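Local coordinates for fluoroacetyl-CoA-specific thioesterase-like domain-containing protein (Thermanaerovibrio acidaminovorans, PDB 3QOO) that is of unknown function but adopts the hot-dog fold and may act as a thioesterase on acyl-CoA substrates, at residues Thr47-Ala52 and Gly115-Val120. Sequence-based numbering, arbitrary orientation.
Sequences TMTQLA and GLQERV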
# COMPACT_ATOMS: atom_id res chain seq x y z
N THR A 47 1.82 7.92 -1.59
CA THR A 47 2.75 8.93 -2.08
C THR A 47 3.49 8.43 -3.33
O THR A 47 3.69 9.16 -4.30
CB THR A 47 3.71 9.35 -0.98
OG1 THR A 47 2.99 9.69 0.23
CG2 THR A 47 4.56 10.49 -1.47
N MSE A 48 3.86 7.16 -3.32
CA MSE A 48 4.42 6.52 -4.49
C MSE A 48 3.47 6.61 -5.68
O MSE A 48 3.88 6.96 -6.80
CB MSE A 48 4.77 5.07 -4.19
CG MSE A 48 5.27 4.30 -5.42
SE MSE A 48 6.06 2.55 -4.99
CE MSE A 48 4.50 1.67 -4.20
N THR A 49 2.20 6.33 -5.43
CA THR A 49 1.16 6.39 -6.46
C THR A 49 1.08 7.83 -7.02
O THR A 49 1.02 8.03 -8.23
CB THR A 49 -0.20 5.95 -5.93
OG1 THR A 49 -0.10 4.57 -5.60
CG2 THR A 49 -1.26 6.17 -6.97
N GLN A 50 1.03 8.80 -6.13
CA GLN A 50 0.95 10.19 -6.56
C GLN A 50 2.08 10.56 -7.50
O GLN A 50 1.84 11.17 -8.56
CB GLN A 50 0.97 11.13 -5.35
CG GLN A 50 0.90 12.59 -5.77
CD GLN A 50 0.92 13.54 -4.62
OE1 GLN A 50 0.74 13.14 -3.48
NE2 GLN A 50 1.07 14.84 -4.92
N LEU A 51 3.30 10.21 -7.14
CA LEU A 51 4.44 10.52 -8.00
C LEU A 51 4.43 9.75 -9.29
O LEU A 51 4.77 10.30 -10.33
CB LEU A 51 5.75 10.27 -7.27
CG LEU A 51 6.27 11.40 -6.42
CD1 LEU A 51 7.52 10.97 -5.72
CD2 LEU A 51 6.50 12.63 -7.24
N ALA A 52 4.04 8.47 -9.25
CA ALA A 52 4.01 7.68 -10.47
C ALA A 52 3.02 8.30 -11.45
O ALA A 52 3.29 8.38 -12.65
CB ALA A 52 3.62 6.24 -10.13
N GLY A 115 10.19 0.82 -2.58
CA GLY A 115 9.01 0.25 -3.18
C GLY A 115 9.08 0.05 -4.65
O GLY A 115 10.07 0.45 -5.29
N LEU A 116 8.02 -0.53 -5.20
CA LEU A 116 7.86 -0.57 -6.63
C LEU A 116 6.37 -0.51 -6.94
O LEU A 116 5.52 -0.90 -6.13
CB LEU A 116 8.47 -1.77 -7.24
CG LEU A 116 7.82 -3.08 -7.07
CD1 LEU A 116 6.46 -3.24 -7.83
CD2 LEU A 116 8.79 -4.19 -7.53
N GLN A 117 6.07 -0.07 -8.16
CA GLN A 117 4.70 -0.01 -8.64
C GLN A 117 4.67 -0.30 -10.13
O GLN A 117 5.46 0.28 -10.89
CB GLN A 117 4.06 1.32 -8.33
CG GLN A 117 2.56 1.38 -8.67
CD GLN A 117 1.91 2.61 -8.10
OE1 GLN A 117 1.73 3.61 -8.80
NE2 GLN A 117 1.60 2.57 -6.80
N GLU A 118 3.79 -1.19 -10.56
CA GLU A 118 3.53 -1.46 -11.94
C GLU A 118 2.21 -0.79 -12.29
O GLU A 118 1.22 -1.00 -11.59
CB GLU A 118 3.45 -2.94 -12.21
CG GLU A 118 3.15 -3.33 -13.66
CD GLU A 118 2.99 -4.80 -13.87
OE1 GLU A 118 3.47 -5.58 -13.02
OE2 GLU A 118 2.36 -5.15 -14.88
N ARG A 119 2.22 0.00 -13.36
CA ARG A 119 1.00 0.68 -13.82
C ARG A 119 0.74 0.30 -15.29
O ARG A 119 1.69 0.04 -16.04
CB ARG A 119 1.14 2.21 -13.69
CG ARG A 119 1.44 2.66 -12.27
CD ARG A 119 1.37 4.17 -12.06
NE ARG A 119 0.02 4.69 -12.23
CZ ARG A 119 -0.95 4.61 -11.34
NH1 ARG A 119 -0.74 4.08 -10.11
NH2 ARG A 119 -2.16 5.07 -11.65
N VAL A 120 -0.53 0.27 -15.66
CA VAL A 120 -0.96 -0.04 -17.00
C VAL A 120 -1.59 1.19 -17.64
O VAL A 120 -2.29 1.95 -16.98
CB VAL A 120 -1.94 -1.27 -17.05
CG1 VAL A 120 -3.24 -1.01 -16.26
CG2 VAL A 120 -2.26 -1.68 -18.48
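Gln117 reaches from the sheet of this hot-dog fold to Thr49 on the helix that the sheet wraps: helix 41-56 is the sausage, and strand 110-123 is part of the bun. The two segments run with their axes 9.3 Å apart at 49°, a gap that side chains must fill. Gln117 suits it because its chain is long and its amide has both a donor and an acceptor. With CG anti to the backbone N (chi1 -173°) and the chain extended beyond it, the amide arrives beside the helix, crossing the Thr49 side chain at about a right angle. Gln117 NE2 donates to Thr49 OG1 at 2.9 Å, nearly straight and close to the amide plane. Threonine suits the site because both branches are used: its hydroxyl also bonds to Leu45 O one turn back, and its methyl CG2 packs obliquely against the Arg119 guanidinium. Ser71 OG of the neighbouring strand also bonds to Gln117 NE2. This buried amide is thus held by helix and sheet together.

Near Gly115, Met48, present as selenomethionine, lays its flexible, nonpolar end against the strand backbone: Met48 SE lies 3.6 Å from Leu116 C, and the bend at chi3 (62°) turns CE toward Leu116 O. Gly115, with no side chain, lets SE lie close to the backbone there. Farther along the strand, Ala52 is small enough to let Arg119 CD approach its CB to 3.6 Å. Leu35 of the second subunit also packs on Arg119. Arg119 NH1 donates to Gln117 OE1 at 2.8 Å, from above the carbonyl plane, and Ala52 CB lies 3.5 Å from that same oxygen.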